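Local coordinates for cycloalternan-forming enzyme (Listeria monocytogenes serovar 1/2a, PDB 5F7U), which is a multidomain member of glycoside hydrolase family 31, combining a TIM barrel with beta-rich flanking domains and a carbohydrate-binding module, at residues V207-A210 and L214-S217; N295-Y300 and D317-V322; D808-G813 and A901-T906; T884-D889 and T907-D912. The protein carries 1 engineered substitution. All blocks are in the same frame, centred on the assembly; numbering follows the deposited sequence.

Contact 1: residues V207-A210 and L214-S217; sequences VHQA and LLTS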
loop_
_atom_site.group_PDB
_atom_site.type_symbol
_atom_site.label_atom_id
_atom_site.label_comp_id
_atom_site.label_asym_id
_atom_site.label_seq_id
_atom_site.Cartn_x
_atom_site.Cartn_y
_atom_site.Cartn_z
ATOM N N VAL A 207 0.589 -22.845 17.019
ATOM C CA VAL A 207 -0.614 -22.017 17.036
ATOM C C VAL A 207 -1.595 -22.635 16.038
ATOM O O VAL A 207 -1.298 -22.755 14.862
ATOM C CB VAL A 207 -0.284 -20.546 16.679
ATOM C CG1 VAL A 207 -1.547 -19.707 16.638
ATOM C CG2 VAL A 207 0.674 -19.970 17.727
ATOM N N HIS A 208 -2.754 -23.042 16.540
ATOM C CA HIS A 208 -3.791 -23.631 15.725
ATOM C C HIS A 208 -5.040 -22.749 15.795
ATOM O O HIS A 208 -5.252 -21.999 16.769
ATOM C CB HIS A 208 -4.177 -25.032 16.254
ATOM C CG HIS A 208 -3.074 -26.047 16.198
ATOM N ND1 HIS A 208 -3.065 -27.078 15.286
ATOM C CD2 HIS A 208 -1.964 -26.212 16.957
ATOM C CE1 HIS A 208 -1.992 -27.829 15.471
ATOM N NE2 HIS A 208 -1.307 -27.328 16.481
ATOM N N GLN A 209 -5.863 -22.836 14.760
ATOM C CA GLN A 209 -7.238 -22.358 14.850
ATOM C C GLN A 209 -7.961 -23.269 15.828
ATOM O O GLN A 209 -7.500 -24.380 16.114
ATOM C CB GLN A 209 -7.934 -22.412 13.494
ATOM C CG GLN A 209 -7.499 -21.314 12.544
ATOM C CD GLN A 209 -8.064 -21.476 11.140
ATOM O OE1 GLN A 209 -8.615 -22.517 10.785
ATOM N NE2 GLN A 209 -7.906 -20.449 10.328
ATOM N N ALA A 210 -9.099 -22.800 16.341
ATOM C CA ALA A 210 -9.872 -23.586 17.309
ATOM C C ALA A 210 -10.338 -24.945 16.778
ATOM O O ALA A 210 -10.513 -25.875 17.560
ATOM C CB ALA A 210 -11.040 -22.773 17.833
ATOM N N LEU A 214 -3.547 -26.027 11.701
ATOM C CA LEU A 214 -2.283 -25.391 12.085
ATOM C C LEU A 214 -2.109 -24.074 11.336
ATOM O O LEU A 214 -2.261 -24.038 10.111
ATOM C CB LEU A 214 -1.079 -26.307 11.801
ATOM C CG LEU A 214 0.319 -25.762 12.152
ATOM C CD1 LEU A 214 0.556 -25.690 13.647
ATOM C CD2 LEU A 214 1.376 -26.642 11.496
ATOM N N LEU A 215 -1.772 -23.017 12.081
ATOM C CA LEU A 215 -1.465 -21.710 11.490
ATOM C C LEU A 215 0.034 -21.592 11.306
ATOM O O LEU A 215 0.506 -21.469 10.176
ATOM C CB LEU A 215 -2.027 -20.560 12.345
ATOM C CG LEU A 215 -3.553 -20.488 12.432
ATOM C CD1 LEU A 215 -3.969 -19.259 13.238
ATOM C CD2 LEU A 215 -4.215 -20.489 11.055
ATOM N N THR A 216 0.773 -21.683 12.411
ATOM C CA THR A 216 2.238 -21.700 12.373
ATOM C C THR A 216 2.780 -22.337 13.638
ATOM O O THR A 216 2.037 -22.568 14.598
ATOM C CB THR A 216 2.856 -20.290 12.115
ATOM O OG1 THR A 216 4.234 -20.417 11.704
ATOM C CG2 THR A 216 2.710 -19.360 13.329
ATOM N N SER A 217 4.068 -22.622 13.649
ATOM C CA SER A 217 4.643 -23.286 14.808
ATOM C C SER A 217 6.096 -22.969 14.858
ATOM O O SER A 217 6.698 -22.647 13.836
ATOM C CB SER A 217 4.467 -24.801 14.712
ATOM O OG SER A 217 5.047 -25.314 13.530
#
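Val207 pairs with both Leu215 and Thr216 across the hairpin, the signature of a classic beta bulge. Its N-H donates to Thr216 O over 2.8 Å in a nearly straight bond (168°). Its carbonyl takes two N-H groups in return: Leu215 N sits 2.8 Å from Val207 O, in the plane of that carbonyl, while the bond from Thr216 N to the same oxygen is weak. One residue further on the register has slipped by one, and His208 lies across from Leu214 as an antiparallel non-hydrogen-bonded pair. The hairpin, strands 203-209 and 214-229, lies in the galactose mutarotase-like domain of family 31.

Leu215 CD2 packs on the aliphatic stem of Gln209, CD2 to CG 3.7 Å, the two chains crossing at about a right angle. CD1 lies between Gln209 CG and Val207 CG1, 4.2 Å from the latter. On the face that carries His208, Leu214 has CG turned anti to its own nitrogen (chi1 180°), which sends CD1 back over the imidazole, 3.9 Å from the ring centroid in a CH-pi contact.

Beyond the two segments, ND1 of His208 bonds to Gly212 O and NE2 to Glu206 OE1. With an acceptor at each nitrogen, the imidazole is probably doubly protonated, a charge that Glu206 would balance.

Contact 2: residues N295-Y300 and D317-V322; sequences NKYGMY and DKYSFV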
loop_
_atom_site.group_PDB
_atom_site.type_symbol
_atom_site.label_atom_id
_atom_site.label_comp_id
_atom_site.label_asym_id
_atom_site.label_seq_id
_atom_site.Cartn_x
_atom_site.Cartn_y
_atom_site.Cartn_z
ATOM N N ASN A 295 -1.065 -18.706 4.844
ATOM C CA ASN A 295 -1.532 -19.738 5.783
ATOM C C ASN A 295 -2.430 -19.213 6.902
ATOM O O ASN A 295 -2.697 -19.914 7.879
ATOM C CB ASN A 295 -0.362 -20.577 6.319
ATOM C CG ASN A 295 0.167 -21.526 5.262
ATOM O OD1 ASN A 295 -0.311 -21.504 4.123
ATOM N ND2 ASN A 295 1.158 -22.328 5.605
ATOM N N LYS A 296 -2.880 -17.964 6.740
ATOM C CA LYS A 296 -3.993 -17.388 7.532
ATOM C C LYS A 296 -3.579 -16.911 8.932
ATOM O O LYS A 296 -4.320 -17.084 9.917
ATOM C CB LYS A 296 -5.190 -18.346 7.614
ATOM C CG LYS A 296 -5.729 -18.763 6.256
ATOM C CD LYS A 296 -7.029 -19.521 6.412
ATOM C CE LYS A 296 -7.517 -19.930 5.030
ATOM N NZ LYS A 296 -8.791 -20.690 5.103
ATOM N N TYR A 297 -2.406 -16.290 9.012
ATOM C CA TYR A 297 -2.014 -15.591 10.228
ATOM C C TYR A 297 -1.118 -14.421 9.837
ATOM O O TYR A 297 -0.532 -14.401 8.749
ATOM C CB TYR A 297 -1.311 -16.535 11.239
ATOM C CG TYR A 297 0.054 -16.967 10.739
ATOM C CD1 TYR A 297 0.174 -18.063 9.881
ATOM C CD2 TYR A 297 1.197 -16.255 11.080
ATOM C CE1 TYR A 297 1.408 -18.442 9.372
ATOM C CE2 TYR A 297 2.452 -16.617 10.571
ATOM C CZ TYR A 297 2.536 -17.725 9.732
ATOM O OH TYR A 297 3.744 -18.079 9.215
ATOM N N GLY A 298 -1.028 -13.453 10.746
ATOM C CA GLY A 298 -0.029 -12.400 10.678
ATOM C C GLY A 298 0.912 -12.510 11.861
ATOM O O GLY A 298 0.568 -13.115 12.885
ATOM N N MET A 299 2.107 -11.933 11.716
ATOM C CA MET A 299 3.048 -11.870 12.848
ATOM C C MET A 299 3.556 -10.450 12.917
ATOM O O MET A 299 4.010 -9.925 11.920
ATOM C CB MET A 299 4.235 -12.821 12.651
ATOM C CG MET A 299 5.234 -12.815 13.822
ATOM S SD MET A 299 6.494 -14.118 13.705
ATOM C CE MET A 299 5.500 -15.581 14.005
ATOM N N TYR A 300 3.486 -9.865 14.108
ATOM C CA TYR A 300 3.936 -8.497 14.335
ATOM C C TYR A 300 4.935 -8.501 15.472
ATOM O O TYR A 300 4.603 -8.908 16.580
ATOM C CB TYR A 300 2.740 -7.577 14.649
ATOM C CG TYR A 300 3.153 -6.178 15.098
ATOM C CD1 TYR A 300 4.068 -5.427 14.347
ATOM C CD2 TYR A 300 2.643 -5.626 16.286
ATOM C CE1 TYR A 300 4.454 -4.154 14.755
ATOM C CE2 TYR A 300 3.019 -4.344 16.697
ATOM C CZ TYR A 300 3.928 -3.630 15.926
ATOM O OH TYR A 300 4.315 -2.368 16.313
ATOM N N ASP A 317 12.916 -24.817 5.239
ATOM C CA ASP A 317 11.682 -24.992 6.001
ATOM C C ASP A 317 11.665 -24.170 7.291
ATOM O O ASP A 317 10.890 -24.458 8.192
ATOM C CB ASP A 317 11.429 -26.492 6.291
ATOM C CG ASP A 317 12.427 -27.098 7.265
ATOM O OD1 ASP A 317 13.509 -26.522 7.505
ATOM O OD2 ASP A 317 12.141 -28.199 7.787
ATOM N N LYS A 318 12.499 -23.133 7.359
ATOM C CA LYS A 318 12.594 -22.317 8.572
ATOM C C LYS A 318 12.413 -20.841 8.255
ATOM O O LYS A 318 13.032 -20.330 7.323
ATOM C CB LYS A 318 13.969 -22.510 9.224
ATOM C CG LYS A 318 14.151 -21.792 10.568
ATOM C CD LYS A 318 15.573 -21.907 11.107
ATOM C CE LYS A 318 15.912 -23.335 11.480
ATOM N NZ LYS A 318 17.137 -23.397 12.334
ATOM N N TYR A 319 11.574 -20.156 9.024
ATOM C CA TYR A 319 11.669 -18.684 9.060
ATOM C C TYR A 319 11.983 -18.167 10.450
ATOM O O TYR A 319 11.629 -18.790 11.449
ATOM C CB TYR A 319 10.471 -17.955 8.423
ATOM C CG TYR A 319 9.206 -17.909 9.250
ATOM C CD1 TYR A 319 8.986 -16.880 10.188
ATOM C CD2 TYR A 319 8.217 -18.878 9.082
ATOM C CE1 TYR A 319 7.798 -16.828 10.934
ATOM C CE2 TYR A 319 7.017 -18.836 9.810
ATOM C CZ TYR A 319 6.812 -17.802 10.730
ATOM O OH TYR A 319 5.641 -17.783 11.459
ATOM N N SER A 320 12.651 -17.014 10.504
ATOM C CA SER A 320 13.179 -16.525 11.775
ATOM C C SER A 320 13.067 -15.025 11.822
ATOM O O SER A 320 13.078 -14.381 10.771
ATOM C CB SER A 320 14.650 -16.902 11.929
ATOM O OG SER A 320 14.866 -18.293 11.694
ATOM N N PHE A 321 12.957 -14.476 13.028
ATOM C CA PHE A 321 13.254 -13.062 13.192
ATOM C C PHE A 321 14.409 -12.895 14.150
ATOM O O PHE A 321 14.570 -13.668 15.081
ATOM C CB PHE A 321 12.033 -12.206 13.568
ATOM C CG PHE A 321 11.411 -12.534 14.904
ATOM C CD1 PHE A 321 12.004 -12.113 16.099
ATOM C CD2 PHE A 321 10.192 -13.223 14.962
ATOM C CE1 PHE A 321 11.414 -12.402 17.326
ATOM C CE2 PHE A 321 9.582 -13.504 16.187
ATOM C CZ PHE A 321 10.209 -13.105 17.370
ATOM N N VAL A 322 15.225 -11.886 13.880
ATOM C CA VAL A 322 16.323 -11.534 14.777
ATOM C C VAL A 322 16.117 -10.059 15.053
ATOM O O VAL A 322 16.139 -9.240 14.124
ATOM C CB VAL A 322 17.711 -11.792 14.150
ATOM C CG1 VAL A 322 18.813 -11.426 15.148
ATOM C CG2 VAL A 322 17.852 -13.254 13.767
#
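Met299 pushes its thioether into the notch between two rings of the facing strand, Tyr319 and Phe321. The sulfur is the bump: it lies at the edge of both rings, 5.5 Å from the Tyr319 centroid and 5.1 Å from that of Phe321, a Met-aromatic contact on each count. The side chain runs out extended and then bends at its last torsion (chi3 -70°), which swings CE toward Tyr319, 3.4 Å from its OH and near the plane of its ring. Phe321 closes the other wall of the notch, with CD2 at 4.0 Å from Met299 SD.

Beside the methionine, Tyr297 comes from the opposite direction to Tyr319 and the ends of the two phenols pass close, with 3.0 Å between Tyr297 OH and Tyr319 OH. Tyr319 holds CG between its backbone nitrogen and carbonyl carbon, a torsion (chi1 76°) that carries the ring toward Tyr297 and Met299. The gap between the strands is wide, 10.8 Å between axes that run 28° apart, and is spanned by side chains, with no backbone hydrogen bond between the two segments, as between the layers of the beta sandwich expected of this domain type. Phe242 stacks on Tyr319, and Tyr335 meets Phe321 edge-to-face.

The two buried hydroxyls have partners of their own: Tyr297 OH bonds to Glu248 and Tyr319 OH to Thr216. Sulfur at the ring edges is consistent with a favourable meeting with their slightly positive rims, and the polar ends within this contact are satisfied by neighbouring side chains.

Contact 3: residues D808-G813 and A901-T906; sequences DGYQLG and AFNEAT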
loop_
_atom_site.group_PDB
_atom_site.type_symbol
_atom_site.label_atom_id
_atom_site.label_comp_id
_atom_site.label_asym_id
_atom_site.label_seq_id
_atom_site.Cartn_x
_atom_site.Cartn_y
_atom_site.Cartn_z
ATOM N N ASP A 808 -25.332 13.174 -17.598
ATOM C CA ASP A 808 -26.506 12.713 -18.338
ATOM C C ASP A 808 -26.192 11.716 -19.464
ATOM O O ASP A 808 -27.110 11.137 -20.056
ATOM C CB ASP A 808 -27.274 13.905 -18.923
ATOM C CG ASP A 808 -28.101 14.636 -17.886
ATOM O OD1 ASP A 808 -28.125 14.231 -16.708
ATOM O OD2 ASP A 808 -28.754 15.630 -18.257
ATOM N N GLY A 809 -24.914 11.553 -19.793
ATOM C CA GLY A 809 -24.484 10.565 -20.779
ATOM C C GLY A 809 -24.451 9.149 -20.220
ATOM O O GLY A 809 -24.556 8.175 -20.966
ATOM N N TYR A 810 -24.285 9.031 -18.902
ATOM C CA TYR A 810 -24.341 7.748 -18.191
ATOM C C TYR A 810 -23.312 6.681 -18.643
ATOM O O TYR A 810 -23.521 5.485 -18.435
ATOM C CB TYR A 810 -25.783 7.190 -18.231
ATOM C CG TYR A 810 -26.719 7.842 -17.235
ATOM C CD1 TYR A 810 -26.648 7.517 -15.870
ATOM C CD2 TYR A 810 -27.678 8.767 -17.642
ATOM C CE1 TYR A 810 -27.504 8.097 -14.949
ATOM C CE2 TYR A 810 -28.547 9.350 -16.722
ATOM C CZ TYR A 810 -28.454 9.008 -15.379
ATOM O OH TYR A 810 -29.319 9.590 -14.473
ATOM N N GLN A 811 -22.217 7.115 -19.259
ATOM C CA GLN A 811 -21.127 6.193 -19.586
ATOM C C GLN A 811 -19.920 6.483 -18.701
ATOM O O GLN A 811 -19.706 7.625 -18.314
ATOM C CB GLN A 811 -20.718 6.319 -21.053
ATOM C CG GLN A 811 -21.870 6.026 -22.040
ATOM C CD GLN A 811 -22.198 4.537 -22.154
ATOM O OE1 GLN A 811 -21.294 3.716 -22.287
ATOM N NE2 GLN A 811 -23.498 4.178 -22.114
ATOM N N LEU A 812 -19.133 5.449 -18.412
ATOM C CA LEU A 812 -17.858 5.643 -17.717
ATOM C C LEU A 812 -16.933 6.491 -18.588
ATOM O O LEU A 812 -16.936 6.362 -19.808
ATOM C CB LEU A 812 -17.208 4.296 -17.395
ATOM C CG LEU A 812 -17.925 3.467 -16.331
ATOM C CD1 LEU A 812 -17.316 2.073 -16.304
ATOM C CD2 LEU A 812 -17.853 4.132 -14.960
ATOM N N GLY A 813 -16.180 7.385 -17.965
ATOM C CA GLY A 813 -15.240 8.229 -18.698
ATOM C C GLY A 813 -15.789 9.563 -19.190
ATOM O O GLY A 813 -15.213 10.167 -20.087
ATOM N N ALA A 901 -35.332 11.212 -23.011
ATOM C CA ALA A 901 -36.593 11.062 -22.282
ATOM C C ALA A 901 -36.323 10.633 -20.848
ATOM O O ALA A 901 -36.937 11.153 -19.907
ATOM C CB ALA A 901 -37.499 10.051 -22.984
ATOM N N PHE A 902 -35.381 9.701 -20.695
ATOM C CA PHE A 902 -34.932 9.248 -19.383
ATOM C C PHE A 902 -34.410 10.382 -18.519
ATOM O O PHE A 902 -34.748 10.460 -17.332
ATOM C CB PHE A 902 -33.863 8.155 -19.502
ATOM C CG PHE A 902 -33.452 7.588 -18.175
ATOM C CD1 PHE A 902 -34.289 6.696 -17.499
ATOM C CD2 PHE A 902 -32.242 7.967 -17.575
ATOM C CE1 PHE A 902 -33.920 6.174 -16.268
ATOM C CE2 PHE A 902 -31.885 7.467 -16.335
ATOM C CZ PHE A 902 -32.714 6.563 -15.681
ATOM N N ASN A 903 -33.579 11.236 -19.111
ATOM C CA ASN A 903 -33.017 12.376 -18.398
ATOM C C ASN A 903 -34.096 13.380 -17.953
ATOM O O ASN A 903 -34.044 13.895 -16.832
ATOM C CB ASN A 903 -31.910 13.021 -19.230
ATOM C CG ASN A 903 -30.601 12.231 -19.159
ATOM O OD1 ASN A 903 -30.222 11.757 -18.097
ATOM N ND2 ASN A 903 -29.918 12.089 -20.286
ATOM N N GLU A 904 -35.082 13.610 -18.822
ATOM C CA GLU A 904 -36.209 14.513 -18.532
ATOM C C GLU A 904 -37.213 13.979 -17.481
ATOM O O GLU A 904 -37.813 14.764 -16.743
ATOM C CB GLU A 904 -36.900 14.932 -19.839
ATOM C CG GLU A 904 -36.077 15.962 -20.615
ATOM C CD GLU A 904 -36.583 16.241 -22.028
ATOM O OE1 GLU A 904 -36.242 15.470 -22.971
ATOM O OE2 GLU A 904 -37.297 17.255 -22.206
ATOM N N ALA A 905 -37.359 12.658 -17.399
ATOM C CA ALA A 905 -38.270 11.985 -16.450
ATOM C C ALA A 905 -37.937 12.206 -14.975
ATOM O O ALA A 905 -36.765 12.317 -14.613
ATOM C CB ALA A 905 -38.321 10.496 -16.747
ATOM N N THR A 906 -38.975 12.287 -14.138
ATOM C CA THR A 906 -38.826 12.305 -12.666
ATOM C C THR A 906 -38.500 10.913 -12.104
ATOM O O THR A 906 -37.694 10.783 -11.180
ATOM C CB THR A 906 -40.094 12.868 -11.993
ATOM O OG1 THR A 906 -40.268 14.215 -12.429
ATOM C CG2 THR A 906 -39.982 12.874 -10.465
HETATM O O HOH W 1 -30.899 11.621 -15.350
#
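Asn903 gives the hydrogen bond that ties helix to loop: its ND2 donates to Asp808 O over 3.0 Å, fairly straight. The acceptor lies close to the amide plane, although the donor is tilted somewhat from the plane of the carbonyl. At the other end of the same amide, a water donates to Asn903 OD1 at 2.8 Å and also bonds to Tyr810 OH. One side chain thus reaches both Asp808 and Tyr810, directly to a backbone oxygen and through water to a phenol.

Flat groups stack and abut as well. The Asp808 carboxylate lies over the Asn903 amide with 22° between the planes, while the amide is nearly coplanar with the Tyr810 ring (11°), Asn903 OD1 standing at the ring edge 3.2 Å from Tyr810 CE2. Asp808 OD1 is held from elsewhere by Asn825, and Tyr810 OH by Thr875.

The setting is one end of a five-stranded mixed sheet. Residues 808-813 belong to the loop between its strands 801-806 and 825-830, and Asn903 sits in the last turn of helix 899-904, just ahead of strand 908-912 at the far margin of that sheet.

Aromatic packing completes the contact. Phe902 turns an edge toward the face of Tyr810 in an offset edge-to-face pair, centroids 5.7 Å apart. CG of Phe902 is anti to its nitrogen (chi1 -176°), which carries the ring off the helix toward the tyrosine; Lys921 makes a cation-pi contact with this same phenylalanine.

Contact 4: residues T884-D889 and T907-D912; sequences TSVTID and TGYYYD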
loop_
_atom_site.group_PDB
_atom_site.type_symbol
_atom_site.label_atom_id
_atom_site.label_comp_id
_atom_site.label_asym_id
_atom_site.label_seq_id
_atom_site.Cartn_x
_atom_site.Cartn_y
_atom_site.Cartn_z
ATOM N N THR A 884 -39.726 -6.291 -18.704
ATOM C CA THR A 884 -41.065 -6.099 -19.257
ATOM C C THR A 884 -41.805 -4.982 -18.514
ATOM O O THR A 884 -42.708 -4.360 -19.069
ATOM C CB THR A 884 -41.890 -7.397 -19.231
ATOM O OG1 THR A 884 -41.896 -7.938 -17.908
ATOM C CG2 THR A 884 -41.283 -8.424 -20.182
ATOM N N SER A 885 -41.433 -4.756 -17.257
ATOM C CA SER A 885 -41.901 -3.608 -16.477
ATOM C C SER A 885 -40.968 -3.368 -15.310
ATOM O O SER A 885 -40.190 -4.253 -14.926
ATOM C CB SER A 885 -43.330 -3.815 -15.967
ATOM O OG SER A 885 -43.380 -4.856 -15.009
ATOM N N VAL A 886 -41.033 -2.157 -14.761
ATOM C CA VAL A 886 -40.294 -1.815 -13.540
ATOM C C VAL A 886 -41.278 -1.116 -12.616
ATOM O O VAL A 886 -42.015 -0.252 -13.059
ATOM C CB VAL A 886 -39.060 -0.921 -13.816
ATOM C CG1 VAL A 886 -38.328 -0.570 -12.521
ATOM C CG2 VAL A 886 -38.089 -1.623 -14.760
ATOM N N THR A 887 -41.283 -1.508 -11.347
ATOM C CA THR A 887 -42.119 -0.856 -10.346
ATOM C C THR A 887 -41.276 -0.248 -9.242
ATOM O O THR A 887 -40.161 -0.711 -8.954
ATOM C CB THR A 887 -43.111 -1.836 -9.695
ATOM O OG1 THR A 887 -42.370 -2.910 -9.108
ATOM C CG2 THR A 887 -44.107 -2.381 -10.715
ATOM N N ILE A 888 -41.808 0.807 -8.638
ATOM C CA ILE A 888 -41.227 1.376 -7.437
ATOM C C ILE A 888 -42.381 1.477 -6.458
ATOM O O ILE A 888 -43.395 2.104 -6.758
ATOM C CB ILE A 888 -40.569 2.752 -7.671
ATOM C CG1 ILE A 888 -39.461 2.643 -8.738
ATOM C CG2 ILE A 888 -40.014 3.285 -6.351
ATOM C CD1 ILE A 888 -38.692 3.928 -9.012
ATOM N N ASP A 889 -42.223 0.824 -5.308
ATOM C CA ASP A 889 -43.288 0.700 -4.300
ATOM C C ASP A 889 -44.589 0.120 -4.883
ATOM O O ASP A 889 -45.694 0.508 -4.484
ATOM C CB ASP A 889 -43.500 2.039 -3.550
ATOM C CG ASP A 889 -42.287 2.440 -2.704
ATOM O OD1 ASP A 889 -41.518 1.550 -2.292
ATOM O OD2 ASP A 889 -42.110 3.658 -2.434
ATOM N N THR A 907 -39.186 9.901 -12.627
ATOM C CA THR A 907 -38.893 8.496 -12.367
ATOM C C THR A 907 -39.068 7.810 -13.707
ATOM O O THR A 907 -39.762 8.336 -14.588
ATOM C CB THR A 907 -39.883 7.836 -11.384
ATOM O OG1 THR A 907 -41.212 7.926 -11.908
ATOM C CG2 THR A 907 -39.839 8.496 -10.010
ATOM N N GLY A 908 -38.472 6.632 -13.864
ATOM C CA GLY A 908 -38.682 5.847 -15.070
ATOM C C GLY A 908 -37.591 4.821 -15.257
ATOM O O GLY A 908 -36.747 4.667 -14.386
ATOM N N TYR A 909 -37.625 4.111 -16.383
ATOM C CA TYR A 909 -36.550 3.178 -16.734
ATOM C C TYR A 909 -36.178 3.230 -18.208
ATOM O O TYR A 909 -36.971 3.651 -19.040
ATOM C CB TYR A 909 -36.862 1.753 -16.265
ATOM C CG TYR A 909 -37.826 0.968 -17.125
ATOM C CD1 TYR A 909 -39.207 1.144 -16.988
ATOM C CD2 TYR A 909 -37.358 0.011 -18.053
ATOM C CE1 TYR A 909 -40.105 0.405 -17.749
ATOM C CE2 TYR A 909 -38.257 -0.733 -18.832
ATOM C CZ TYR A 909 -39.623 -0.525 -18.675
ATOM O OH TYR A 909 -40.527 -1.240 -19.428
ATOM N N TYR A 910 -34.953 2.811 -18.512
ATOM C CA TYR A 910 -34.412 2.839 -19.867
ATOM C C TYR A 910 -33.491 1.643 -20.016
ATOM O O TYR A 910 -32.826 1.260 -19.052
ATOM C CB TYR A 910 -33.650 4.150 -20.100
ATOM C CG TYR A 910 -32.773 4.169 -21.340
ATOM C CD1 TYR A 910 -33.329 4.366 -22.615
ATOM C CD2 TYR A 910 -31.386 3.992 -21.242
ATOM C CE1 TYR A 910 -32.524 4.385 -23.753
ATOM C CE2 TYR A 910 -30.572 4.006 -22.376
ATOM C CZ TYR A 910 -31.144 4.197 -23.621
ATOM O OH TYR A 910 -30.338 4.214 -24.734
ATOM N N TYR A 911 -33.421 1.070 -21.214
ATOM C CA TYR A 911 -32.539 -0.081 -21.436
ATOM C C TYR A 911 -31.438 0.247 -22.434
ATOM O O TYR A 911 -31.713 0.590 -23.581
ATOM C CB TYR A 911 -33.341 -1.324 -21.865
ATOM C CG TYR A 911 -32.495 -2.575 -21.941
ATOM C CD1 TYR A 911 -32.036 -3.199 -20.771
ATOM C CD2 TYR A 911 -32.128 -3.130 -23.177
ATOM C CE1 TYR A 911 -31.255 -4.332 -20.836
ATOM C CE2 TYR A 911 -31.332 -4.277 -23.242
ATOM C CZ TYR A 911 -30.907 -4.867 -22.067
ATOM O OH TYR A 911 -30.130 -6.001 -22.093
ATOM N N ASP A 912 -30.190 0.147 -21.972
ATOM C CA ASP A 912 -29.004 0.357 -22.790
ATOM C C ASP A 912 -28.665 -0.990 -23.432
ATOM O O ASP A 912 -28.132 -1.875 -22.768
ATOM C CB ASP A 912 -27.868 0.861 -21.881
ATOM C CG ASP A 912 -26.545 1.109 -22.608
ATOM O OD1 ASP A 912 -26.325 0.642 -23.749
ATOM O OD2 ASP A 912 -25.697 1.803 -21.992
#
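The Tyr909 ring has Val886 over one face. The CG2 methyl stands 3.5 Å above the ring plane, displaced toward the rim on the side of the CB attachment: it is 3.5 Å from Tyr909 CG and 3.7 Å from the ring centroid. The approach is only 18° off the ring normal, a well-formed CH-pi contact. Val886 CB leans over the same side, near Tyr909 CD1. At the far end of the ring the hydroxyl passes the backbone at the start of strand 885-888 and the residue before it, with Tyr909 OH 3.8 Å from Thr884 O and 4.0 Å from Ser885 CA, contacts of packing.

Both side chains point toward each other, and their torsions set the fit. Tyr909 keeps CG between its nitrogen and its carbonyl carbon (chi1 79°), which presents a face of the ring to the valine; Val886 has CG1 anti to its nitrogen, leaving CG2 to cover the ring. No hydrogen bond crosses the contact, so shape and dispersion hold it.

The two strands lie in different sheets. Residues 885-888 run between strands 929-934 and 891-892 of an antiparallel sheet, whereas 908-912 is an outer strand of the mixed sheet, next to 917-922. Val886 also touches Val920 of that neighbour and Val893 in a loop, and Tyr909 rests on Lys895. The contact thus packs one sheet on the other, with helix 899-904 in the connection between them.

Contacts 1 and 2 are buried and reach the same group of antiparallel strands: they touch where Thr216 OG1 meets Tyr319 OH and where Leu215 packs against Tyr297. Contact 1 is backbone pairing within a hairpin, whereas contact 2 fills the space between two strands that do not pair with each other with aromatics and sulfur. Contacts 3 and 4 lie far from both, are partly buried and interlock in another beta region, since helix 899-904 leads into strand 908-912; Phe902 packs on Tyr910 and Gln811 bonds to Asp912. Contact 3, with an exposed aspartate and a bridging water, is the more polar of these two, while contact 4 is apolar packing between sheets.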